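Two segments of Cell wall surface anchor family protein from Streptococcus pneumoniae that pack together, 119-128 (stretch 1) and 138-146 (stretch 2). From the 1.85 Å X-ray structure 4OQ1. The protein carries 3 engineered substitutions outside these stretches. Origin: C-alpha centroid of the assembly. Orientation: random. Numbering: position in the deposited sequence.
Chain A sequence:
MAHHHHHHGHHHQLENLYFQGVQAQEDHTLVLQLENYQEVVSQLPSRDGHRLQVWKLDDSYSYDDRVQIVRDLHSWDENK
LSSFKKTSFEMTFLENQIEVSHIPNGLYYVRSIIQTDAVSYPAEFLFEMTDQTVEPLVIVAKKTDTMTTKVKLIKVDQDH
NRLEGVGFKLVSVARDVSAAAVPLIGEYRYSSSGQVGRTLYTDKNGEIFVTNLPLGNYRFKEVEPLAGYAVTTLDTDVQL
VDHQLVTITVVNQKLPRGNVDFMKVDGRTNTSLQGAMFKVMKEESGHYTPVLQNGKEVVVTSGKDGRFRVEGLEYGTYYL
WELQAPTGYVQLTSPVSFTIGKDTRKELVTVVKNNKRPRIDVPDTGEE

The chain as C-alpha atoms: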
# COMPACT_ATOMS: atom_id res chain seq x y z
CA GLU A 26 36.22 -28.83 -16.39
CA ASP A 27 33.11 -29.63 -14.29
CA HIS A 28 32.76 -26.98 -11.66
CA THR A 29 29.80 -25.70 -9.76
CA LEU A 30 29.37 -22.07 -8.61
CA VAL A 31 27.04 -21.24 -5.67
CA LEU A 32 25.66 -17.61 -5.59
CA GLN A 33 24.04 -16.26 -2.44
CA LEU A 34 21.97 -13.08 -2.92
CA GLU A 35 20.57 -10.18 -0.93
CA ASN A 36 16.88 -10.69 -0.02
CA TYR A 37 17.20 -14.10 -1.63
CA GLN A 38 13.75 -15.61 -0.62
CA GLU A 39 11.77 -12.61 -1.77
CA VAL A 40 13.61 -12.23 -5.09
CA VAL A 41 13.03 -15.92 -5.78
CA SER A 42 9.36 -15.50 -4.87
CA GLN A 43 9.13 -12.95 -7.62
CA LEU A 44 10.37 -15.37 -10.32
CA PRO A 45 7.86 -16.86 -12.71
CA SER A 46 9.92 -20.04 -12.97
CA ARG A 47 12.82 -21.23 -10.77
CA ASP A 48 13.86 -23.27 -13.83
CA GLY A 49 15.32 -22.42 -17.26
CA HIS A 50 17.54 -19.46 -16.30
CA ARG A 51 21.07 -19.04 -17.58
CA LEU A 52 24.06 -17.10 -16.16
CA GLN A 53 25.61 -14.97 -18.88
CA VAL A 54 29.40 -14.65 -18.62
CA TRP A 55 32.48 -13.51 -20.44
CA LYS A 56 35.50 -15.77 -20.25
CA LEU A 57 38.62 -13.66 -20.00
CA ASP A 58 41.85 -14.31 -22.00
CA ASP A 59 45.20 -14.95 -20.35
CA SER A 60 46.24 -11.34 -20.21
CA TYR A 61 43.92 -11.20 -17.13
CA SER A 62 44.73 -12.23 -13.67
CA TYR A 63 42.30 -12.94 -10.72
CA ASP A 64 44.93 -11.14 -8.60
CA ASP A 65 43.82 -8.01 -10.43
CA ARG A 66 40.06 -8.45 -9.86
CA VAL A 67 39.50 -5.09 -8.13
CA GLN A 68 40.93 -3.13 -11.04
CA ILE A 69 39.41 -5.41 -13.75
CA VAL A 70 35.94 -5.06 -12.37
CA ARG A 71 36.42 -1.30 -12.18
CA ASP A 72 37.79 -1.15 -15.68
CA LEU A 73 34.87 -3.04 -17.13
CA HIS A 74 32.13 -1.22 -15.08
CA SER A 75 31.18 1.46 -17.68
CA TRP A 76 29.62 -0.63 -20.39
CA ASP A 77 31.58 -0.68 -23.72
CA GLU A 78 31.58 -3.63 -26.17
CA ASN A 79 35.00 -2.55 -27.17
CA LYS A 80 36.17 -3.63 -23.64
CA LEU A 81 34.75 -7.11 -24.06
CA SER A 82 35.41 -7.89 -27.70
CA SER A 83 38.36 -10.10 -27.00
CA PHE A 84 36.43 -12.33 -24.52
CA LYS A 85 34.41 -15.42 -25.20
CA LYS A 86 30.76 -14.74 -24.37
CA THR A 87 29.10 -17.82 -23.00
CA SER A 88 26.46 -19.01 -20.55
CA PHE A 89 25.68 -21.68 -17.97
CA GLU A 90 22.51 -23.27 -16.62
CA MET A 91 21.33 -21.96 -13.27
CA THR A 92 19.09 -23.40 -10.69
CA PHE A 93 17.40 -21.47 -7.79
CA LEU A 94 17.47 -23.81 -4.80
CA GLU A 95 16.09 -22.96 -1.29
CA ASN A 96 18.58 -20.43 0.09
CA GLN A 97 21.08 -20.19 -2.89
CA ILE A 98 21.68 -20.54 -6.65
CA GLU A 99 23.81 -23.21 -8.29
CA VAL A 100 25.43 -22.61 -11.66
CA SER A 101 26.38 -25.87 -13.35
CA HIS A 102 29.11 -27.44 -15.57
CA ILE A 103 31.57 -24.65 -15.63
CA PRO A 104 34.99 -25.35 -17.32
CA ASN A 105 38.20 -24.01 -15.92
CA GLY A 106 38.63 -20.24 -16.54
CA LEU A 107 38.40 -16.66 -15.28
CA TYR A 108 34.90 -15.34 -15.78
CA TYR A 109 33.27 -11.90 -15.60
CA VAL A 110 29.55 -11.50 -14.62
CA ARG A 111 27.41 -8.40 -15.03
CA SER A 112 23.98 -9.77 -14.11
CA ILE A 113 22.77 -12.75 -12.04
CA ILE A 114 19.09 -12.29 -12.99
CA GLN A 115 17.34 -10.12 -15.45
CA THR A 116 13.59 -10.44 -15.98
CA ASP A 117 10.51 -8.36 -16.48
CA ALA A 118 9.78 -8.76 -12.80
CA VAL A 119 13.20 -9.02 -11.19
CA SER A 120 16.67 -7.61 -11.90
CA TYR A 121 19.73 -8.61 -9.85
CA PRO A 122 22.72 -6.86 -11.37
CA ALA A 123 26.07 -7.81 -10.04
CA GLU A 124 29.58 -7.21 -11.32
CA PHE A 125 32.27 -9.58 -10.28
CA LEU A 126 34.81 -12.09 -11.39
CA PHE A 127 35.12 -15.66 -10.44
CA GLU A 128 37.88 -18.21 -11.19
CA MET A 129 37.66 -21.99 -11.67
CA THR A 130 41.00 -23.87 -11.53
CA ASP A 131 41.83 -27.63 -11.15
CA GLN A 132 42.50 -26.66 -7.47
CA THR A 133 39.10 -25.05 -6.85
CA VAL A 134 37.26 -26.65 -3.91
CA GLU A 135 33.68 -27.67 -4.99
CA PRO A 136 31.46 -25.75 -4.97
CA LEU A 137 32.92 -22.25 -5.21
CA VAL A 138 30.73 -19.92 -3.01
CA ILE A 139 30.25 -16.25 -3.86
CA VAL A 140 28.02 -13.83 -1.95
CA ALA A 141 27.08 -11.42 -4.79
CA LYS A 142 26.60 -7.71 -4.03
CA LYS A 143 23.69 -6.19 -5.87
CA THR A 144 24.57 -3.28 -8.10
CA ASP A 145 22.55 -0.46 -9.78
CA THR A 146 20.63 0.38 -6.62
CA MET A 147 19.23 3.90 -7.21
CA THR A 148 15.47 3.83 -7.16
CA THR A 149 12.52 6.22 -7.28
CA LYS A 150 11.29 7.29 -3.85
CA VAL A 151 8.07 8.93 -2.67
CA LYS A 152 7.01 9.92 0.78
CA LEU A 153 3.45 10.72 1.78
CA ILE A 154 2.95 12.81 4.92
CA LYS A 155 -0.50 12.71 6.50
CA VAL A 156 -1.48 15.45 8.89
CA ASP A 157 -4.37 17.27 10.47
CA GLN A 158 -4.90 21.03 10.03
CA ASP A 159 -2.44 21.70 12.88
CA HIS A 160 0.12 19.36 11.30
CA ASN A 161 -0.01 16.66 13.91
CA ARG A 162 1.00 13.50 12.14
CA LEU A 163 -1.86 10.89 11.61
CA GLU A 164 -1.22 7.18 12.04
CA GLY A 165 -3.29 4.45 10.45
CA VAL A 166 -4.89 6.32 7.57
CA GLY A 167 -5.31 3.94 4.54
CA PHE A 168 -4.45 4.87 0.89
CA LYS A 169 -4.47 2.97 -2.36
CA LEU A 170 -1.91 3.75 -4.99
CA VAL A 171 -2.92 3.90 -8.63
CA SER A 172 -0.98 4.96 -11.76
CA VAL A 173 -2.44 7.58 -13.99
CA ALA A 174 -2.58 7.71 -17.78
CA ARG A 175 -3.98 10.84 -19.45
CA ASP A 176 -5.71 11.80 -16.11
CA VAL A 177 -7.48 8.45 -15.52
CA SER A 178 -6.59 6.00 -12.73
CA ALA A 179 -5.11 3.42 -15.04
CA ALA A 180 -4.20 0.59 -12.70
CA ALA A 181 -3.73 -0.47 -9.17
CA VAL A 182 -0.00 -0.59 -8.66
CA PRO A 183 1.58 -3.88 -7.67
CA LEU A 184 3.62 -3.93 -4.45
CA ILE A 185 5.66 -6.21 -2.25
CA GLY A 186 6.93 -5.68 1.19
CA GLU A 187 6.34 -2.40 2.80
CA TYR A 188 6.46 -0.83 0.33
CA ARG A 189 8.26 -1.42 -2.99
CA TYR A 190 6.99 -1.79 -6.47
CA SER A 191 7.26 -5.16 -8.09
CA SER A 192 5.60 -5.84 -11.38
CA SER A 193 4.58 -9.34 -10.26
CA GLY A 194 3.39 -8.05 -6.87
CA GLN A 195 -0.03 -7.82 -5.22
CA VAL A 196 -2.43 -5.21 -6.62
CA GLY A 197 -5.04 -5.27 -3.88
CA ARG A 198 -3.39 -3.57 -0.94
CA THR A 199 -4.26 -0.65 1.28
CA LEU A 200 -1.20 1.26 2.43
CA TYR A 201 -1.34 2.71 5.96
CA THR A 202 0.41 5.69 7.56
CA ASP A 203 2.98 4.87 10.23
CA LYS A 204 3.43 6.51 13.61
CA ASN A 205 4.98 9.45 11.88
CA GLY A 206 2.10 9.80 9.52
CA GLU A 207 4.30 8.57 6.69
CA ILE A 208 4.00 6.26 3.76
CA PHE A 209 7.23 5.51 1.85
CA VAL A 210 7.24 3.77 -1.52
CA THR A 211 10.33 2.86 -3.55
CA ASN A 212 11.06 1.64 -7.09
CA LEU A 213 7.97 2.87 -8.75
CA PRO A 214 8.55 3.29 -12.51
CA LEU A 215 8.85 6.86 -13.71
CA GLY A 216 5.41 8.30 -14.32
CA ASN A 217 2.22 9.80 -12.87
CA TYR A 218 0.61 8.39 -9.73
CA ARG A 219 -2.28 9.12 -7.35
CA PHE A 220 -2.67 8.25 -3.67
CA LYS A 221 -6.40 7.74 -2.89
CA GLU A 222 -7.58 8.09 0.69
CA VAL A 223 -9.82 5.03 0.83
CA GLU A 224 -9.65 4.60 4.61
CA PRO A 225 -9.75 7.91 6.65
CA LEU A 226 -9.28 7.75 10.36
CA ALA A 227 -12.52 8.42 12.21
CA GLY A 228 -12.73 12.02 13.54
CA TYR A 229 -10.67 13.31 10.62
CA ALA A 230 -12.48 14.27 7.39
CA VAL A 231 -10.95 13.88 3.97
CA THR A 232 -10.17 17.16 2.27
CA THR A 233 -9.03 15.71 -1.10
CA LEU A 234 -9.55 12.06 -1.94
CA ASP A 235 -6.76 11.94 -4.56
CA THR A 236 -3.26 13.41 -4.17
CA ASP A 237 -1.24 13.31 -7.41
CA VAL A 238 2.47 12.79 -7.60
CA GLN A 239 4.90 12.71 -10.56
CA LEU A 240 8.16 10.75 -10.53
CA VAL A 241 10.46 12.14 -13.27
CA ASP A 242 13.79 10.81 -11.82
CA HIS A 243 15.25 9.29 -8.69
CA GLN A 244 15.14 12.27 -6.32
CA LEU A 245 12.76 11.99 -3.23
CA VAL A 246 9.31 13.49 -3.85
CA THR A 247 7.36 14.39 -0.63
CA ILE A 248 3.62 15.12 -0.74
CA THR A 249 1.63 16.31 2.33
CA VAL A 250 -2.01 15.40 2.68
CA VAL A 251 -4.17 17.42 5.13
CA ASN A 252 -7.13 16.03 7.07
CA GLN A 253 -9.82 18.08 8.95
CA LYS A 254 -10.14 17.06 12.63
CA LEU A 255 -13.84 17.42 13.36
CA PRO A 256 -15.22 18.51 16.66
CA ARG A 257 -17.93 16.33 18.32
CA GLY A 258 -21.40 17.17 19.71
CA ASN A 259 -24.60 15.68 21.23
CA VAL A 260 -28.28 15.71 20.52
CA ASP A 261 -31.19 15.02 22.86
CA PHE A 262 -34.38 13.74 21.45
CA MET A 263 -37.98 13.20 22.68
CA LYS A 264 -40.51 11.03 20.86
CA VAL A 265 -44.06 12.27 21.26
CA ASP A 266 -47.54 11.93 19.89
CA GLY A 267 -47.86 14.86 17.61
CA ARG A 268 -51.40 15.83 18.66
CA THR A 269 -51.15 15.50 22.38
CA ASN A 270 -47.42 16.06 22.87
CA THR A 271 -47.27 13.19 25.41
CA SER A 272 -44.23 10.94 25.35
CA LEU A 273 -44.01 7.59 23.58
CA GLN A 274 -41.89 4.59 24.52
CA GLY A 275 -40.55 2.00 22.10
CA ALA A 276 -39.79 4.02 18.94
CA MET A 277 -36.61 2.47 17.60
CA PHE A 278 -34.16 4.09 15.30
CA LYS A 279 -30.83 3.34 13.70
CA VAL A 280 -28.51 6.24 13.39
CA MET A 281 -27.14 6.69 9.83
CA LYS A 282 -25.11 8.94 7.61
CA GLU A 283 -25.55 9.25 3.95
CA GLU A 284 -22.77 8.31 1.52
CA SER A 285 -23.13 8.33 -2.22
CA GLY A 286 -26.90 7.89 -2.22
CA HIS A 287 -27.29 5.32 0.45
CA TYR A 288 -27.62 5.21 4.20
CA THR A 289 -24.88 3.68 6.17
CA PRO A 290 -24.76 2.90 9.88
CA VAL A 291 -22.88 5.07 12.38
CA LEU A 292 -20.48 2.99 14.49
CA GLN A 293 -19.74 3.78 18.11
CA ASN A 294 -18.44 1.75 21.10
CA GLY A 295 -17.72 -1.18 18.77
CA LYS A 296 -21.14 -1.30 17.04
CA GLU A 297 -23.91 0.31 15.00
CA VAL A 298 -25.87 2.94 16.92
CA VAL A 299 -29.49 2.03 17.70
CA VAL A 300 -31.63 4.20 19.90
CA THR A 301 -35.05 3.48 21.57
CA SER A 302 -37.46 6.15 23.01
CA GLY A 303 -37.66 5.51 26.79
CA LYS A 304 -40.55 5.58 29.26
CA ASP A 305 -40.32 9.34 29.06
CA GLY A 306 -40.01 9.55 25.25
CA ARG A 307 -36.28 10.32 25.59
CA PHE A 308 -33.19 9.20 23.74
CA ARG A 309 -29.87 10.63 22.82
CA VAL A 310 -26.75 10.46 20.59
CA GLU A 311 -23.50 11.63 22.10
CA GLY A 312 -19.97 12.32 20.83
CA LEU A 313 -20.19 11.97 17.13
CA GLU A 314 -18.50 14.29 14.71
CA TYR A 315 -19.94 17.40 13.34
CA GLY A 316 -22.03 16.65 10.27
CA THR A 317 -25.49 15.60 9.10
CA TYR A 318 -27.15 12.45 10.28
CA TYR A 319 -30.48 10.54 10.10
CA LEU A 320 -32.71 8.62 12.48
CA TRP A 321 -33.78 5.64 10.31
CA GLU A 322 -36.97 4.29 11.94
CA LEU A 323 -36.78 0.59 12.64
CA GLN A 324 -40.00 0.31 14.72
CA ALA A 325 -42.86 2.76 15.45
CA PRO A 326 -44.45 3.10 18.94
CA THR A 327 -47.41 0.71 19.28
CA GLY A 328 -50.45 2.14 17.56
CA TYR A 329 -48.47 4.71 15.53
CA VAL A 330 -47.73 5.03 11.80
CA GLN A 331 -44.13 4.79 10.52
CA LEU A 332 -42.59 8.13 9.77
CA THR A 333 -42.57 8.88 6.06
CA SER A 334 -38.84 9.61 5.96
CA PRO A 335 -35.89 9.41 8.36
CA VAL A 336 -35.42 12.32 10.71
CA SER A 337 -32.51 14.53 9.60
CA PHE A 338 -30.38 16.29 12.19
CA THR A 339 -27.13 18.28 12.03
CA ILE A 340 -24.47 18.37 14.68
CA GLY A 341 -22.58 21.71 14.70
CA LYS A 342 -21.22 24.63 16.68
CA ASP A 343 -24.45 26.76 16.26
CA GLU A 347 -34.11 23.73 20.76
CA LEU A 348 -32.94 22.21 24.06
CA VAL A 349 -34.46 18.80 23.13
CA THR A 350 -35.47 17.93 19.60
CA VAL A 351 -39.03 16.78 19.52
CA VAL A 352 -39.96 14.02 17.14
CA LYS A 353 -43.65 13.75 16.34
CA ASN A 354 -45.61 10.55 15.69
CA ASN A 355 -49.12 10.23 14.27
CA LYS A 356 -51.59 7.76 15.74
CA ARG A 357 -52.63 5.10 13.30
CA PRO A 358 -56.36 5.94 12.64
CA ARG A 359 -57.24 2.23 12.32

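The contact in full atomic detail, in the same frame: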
# COMPACT_ATOMS: atom_id res chain seq x y z
N VAL A 119 12.07 -9.06 -12.11
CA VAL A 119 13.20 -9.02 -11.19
C VAL A 119 14.55 -8.81 -11.91
O VAL A 119 14.87 -9.54 -12.83
CB VAL A 119 13.31 -10.38 -10.49
CG1 VAL A 119 14.63 -10.55 -9.75
CG2 VAL A 119 12.20 -10.51 -9.51
N SER A 120 15.32 -7.85 -11.43
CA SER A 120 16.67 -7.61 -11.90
C SER A 120 17.61 -7.75 -10.71
O SER A 120 17.33 -7.19 -9.65
CB SER A 120 16.77 -6.23 -12.43
OG SER A 120 16.11 -6.20 -13.67
N TYR A 121 18.68 -8.52 -10.87
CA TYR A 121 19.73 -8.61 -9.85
C TYR A 121 21.07 -8.46 -10.54
O TYR A 121 21.79 -9.46 -10.79
CB TYR A 121 19.63 -9.88 -9.10
CG TYR A 121 20.42 -9.84 -7.84
CD1 TYR A 121 19.76 -9.76 -6.59
CD2 TYR A 121 21.80 -9.85 -7.84
CE1 TYR A 121 20.49 -9.67 -5.43
CE2 TYR A 121 22.54 -9.79 -6.69
CZ TYR A 121 21.89 -9.70 -5.47
OH TYR A 121 22.64 -9.67 -4.28
N PRO A 122 21.42 -7.22 -10.83
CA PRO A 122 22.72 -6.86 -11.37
C PRO A 122 23.80 -7.04 -10.36
O PRO A 122 23.62 -6.73 -9.20
CB PRO A 122 22.55 -5.41 -11.80
CG PRO A 122 21.40 -4.93 -11.02
CD PRO A 122 20.53 -6.05 -10.68
N ALA A 123 24.95 -7.47 -10.85
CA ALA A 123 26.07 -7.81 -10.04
C ALA A 123 27.35 -7.95 -10.92
O ALA A 123 27.40 -8.76 -11.81
CB ALA A 123 25.79 -9.10 -9.30
N GLU A 124 28.37 -7.21 -10.60
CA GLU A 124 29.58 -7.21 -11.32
C GLU A 124 30.69 -7.78 -10.54
O GLU A 124 31.12 -7.15 -9.55
CB GLU A 124 29.91 -5.82 -11.69
CG GLU A 124 28.83 -5.28 -12.66
CD GLU A 124 29.02 -3.78 -13.03
OE1 GLU A 124 30.05 -3.19 -12.68
OE2 GLU A 124 28.11 -3.24 -13.70
N PHE A 125 31.16 -8.95 -10.98
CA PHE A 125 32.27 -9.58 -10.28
C PHE A 125 33.02 -10.53 -11.20
O PHE A 125 32.54 -10.91 -12.31
CB PHE A 125 31.78 -10.31 -9.03
CG PHE A 125 30.72 -11.35 -9.29
CD1 PHE A 125 29.38 -11.04 -9.47
CD2 PHE A 125 31.09 -12.68 -9.40
CE1 PHE A 125 28.47 -12.03 -9.76
CE2 PHE A 125 30.17 -13.66 -9.66
CZ PHE A 125 28.86 -13.35 -9.80
N LEU A 126 34.12 -11.06 -10.68
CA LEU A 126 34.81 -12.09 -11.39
C LEU A 126 34.77 -13.29 -10.51
O LEU A 126 34.71 -13.17 -9.30
CB LEU A 126 36.31 -11.74 -11.53
CG LEU A 126 36.84 -10.56 -12.31
CD1 LEU A 126 38.34 -10.64 -12.46
CD2 LEU A 126 36.20 -10.55 -13.64
N PHE A 127 34.79 -14.43 -11.14
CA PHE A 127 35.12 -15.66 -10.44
C PHE A 127 36.14 -16.54 -11.22
O PHE A 127 36.14 -16.58 -12.43
CB PHE A 127 33.84 -16.42 -10.05
CG PHE A 127 33.03 -16.99 -11.17
CD1 PHE A 127 33.26 -18.29 -11.63
CD2 PHE A 127 32.11 -16.21 -11.83
CE1 PHE A 127 32.48 -18.87 -12.62
CE2 PHE A 127 31.36 -16.73 -12.89
CZ PHE A 127 31.56 -18.04 -13.30
N GLU A 128 36.86 -17.42 -10.50
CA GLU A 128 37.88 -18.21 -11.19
C GLU A 128 37.68 -19.66 -10.78
O GLU A 128 37.53 -19.94 -9.59
CB GLU A 128 39.25 -17.67 -10.86
CG GLU A 128 40.35 -18.52 -11.49
CD GLU A 128 41.72 -18.03 -11.21
OE1 GLU A 128 42.38 -17.70 -12.18
OE2 GLU A 128 42.13 -17.96 -10.04
N VAL A 138 31.82 -20.72 -3.62
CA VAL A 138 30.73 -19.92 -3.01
C VAL A 138 31.01 -18.43 -3.10
O VAL A 138 31.97 -17.95 -2.54
CB VAL A 138 30.54 -20.25 -1.49
CG1 VAL A 138 29.39 -19.45 -0.94
CG2 VAL A 138 30.35 -21.76 -1.30
N ILE A 139 30.17 -17.70 -3.81
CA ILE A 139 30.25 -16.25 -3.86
C ILE A 139 28.96 -15.58 -3.37
O ILE A 139 27.87 -15.90 -3.83
CB ILE A 139 30.48 -15.78 -5.29
CG1 ILE A 139 31.90 -16.17 -5.67
CG2 ILE A 139 30.23 -14.28 -5.46
CD1 ILE A 139 32.30 -15.84 -7.04
N VAL A 140 29.13 -14.61 -2.49
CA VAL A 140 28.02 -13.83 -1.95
C VAL A 140 27.96 -12.55 -2.82
O VAL A 140 28.79 -11.65 -2.65
CB VAL A 140 28.22 -13.48 -0.45
CG1 VAL A 140 26.97 -12.84 0.11
CG2 VAL A 140 28.60 -14.68 0.42
N ALA A 141 27.01 -12.46 -3.74
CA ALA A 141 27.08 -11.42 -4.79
C ALA A 141 26.43 -10.11 -4.34
O ALA A 141 25.28 -10.14 -3.87
CB ALA A 141 26.33 -11.91 -6.00
N LYS A 142 27.12 -8.95 -4.48
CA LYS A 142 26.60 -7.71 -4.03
C LYS A 142 25.77 -7.22 -5.16
O LYS A 142 26.16 -7.32 -6.30
CB LYS A 142 27.70 -6.69 -3.75
CG LYS A 142 27.16 -5.29 -3.49
CD LYS A 142 28.20 -4.55 -2.68
CE LYS A 142 27.56 -3.35 -1.96
NZ LYS A 142 27.20 -2.40 -2.99
N LYS A 143 24.58 -6.75 -4.83
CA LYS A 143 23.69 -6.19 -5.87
C LYS A 143 24.22 -4.81 -6.25
O LYS A 143 24.56 -3.98 -5.44
CB LYS A 143 22.22 -6.13 -5.37
CG LYS A 143 21.21 -5.80 -6.46
CD LYS A 143 19.81 -5.57 -5.87
CE LYS A 143 18.83 -5.31 -7.02
NZ LYS A 143 17.44 -5.41 -6.54
N THR A 144 24.20 -4.55 -7.54
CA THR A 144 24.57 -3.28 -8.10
C THR A 144 23.34 -2.51 -8.71
O THR A 144 22.26 -3.00 -8.78
CB THR A 144 25.70 -3.47 -9.14
OG1 THR A 144 26.08 -2.22 -9.64
CG2 THR A 144 25.24 -4.26 -10.22
N ASP A 145 23.56 -1.28 -9.11
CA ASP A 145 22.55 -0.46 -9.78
C ASP A 145 21.37 -0.18 -8.90
O ASP A 145 20.26 -0.40 -9.29
CB ASP A 145 22.05 -1.20 -11.01
CG ASP A 145 22.97 -1.05 -12.23
OD1 ASP A 145 24.06 -0.45 -12.14
OD2 ASP A 145 22.57 -1.52 -13.31
N THR A 146 21.64 0.30 -7.68
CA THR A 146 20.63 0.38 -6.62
C THR A 146 19.75 1.64 -6.51
O THR A 146 18.83 1.66 -5.70
CB THR A 146 21.27 0.12 -5.24
OG1 THR A 146 22.48 0.87 -5.13
CG2 THR A 146 21.58 -1.36 -5.06
O HOH W 1 16.70 -7.80 -6.67
O HOH W 2 28.43 -7.06 -7.49

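The strand 120-128 and the strand beginning stretch 2 run nearly antiparallel (170° between N-to-C directions), but their axes come no closer than 9.5 Å, too far for regular sheet pairing. The backbones converge further along, where the CA atoms of A123 and K143 lie 5.1 Å apart. There, T144 N donates to P122 O at 2.8 Å with an N-H...O angle of 172°, the one direct backbone-to-backbone hydrogen bond across the contact. P122 has no amide hydrogen to offer but keeps a free carbonyl, which also receives a CA-H...O contact from K143 CA (3.4 Å to P122 O).

The second direct bond uses a side chain. Y121, with chi1 t, extends its ring so that Y121 OH donates to A141 O at 2.7 Å; this acceptor lies at the ring edge. K143 covers one face: K143 CG stands 4.0 Å from the centroid of the Y121 ring, 6° off its normal, a CH-pi contact made by the aliphatic part of an all-t chain. That extension carries the amine to water 1, which accepts from K143 NZ (2.5 Å) and donates to S120 O (3.1 Å). Water 2 satisfies a second carbonyl, donating to K142 O at 2.6 Å, and accepts a weak hydrogen bond from E124 N at 3.1 Å.

Apolar packing accounts for much of the remaining contact, within 559 Å² buried in total. T144 turns its methyl inward, with CG2 3.3 Å from P122 CB. Where the backbones separate, I139 bridges the gap: its chi1 m, chi2 t conformation brings I139 CD1 to 3.4 Å from F127 CB and 4.0 Å from F125 CE2, while its CG2 lies over one face of the F125 ring. Small A141 fits between aromatic neighbours, its CB 4.3 Å from F125 CE1 and 4.4 Å from Y121 CE2.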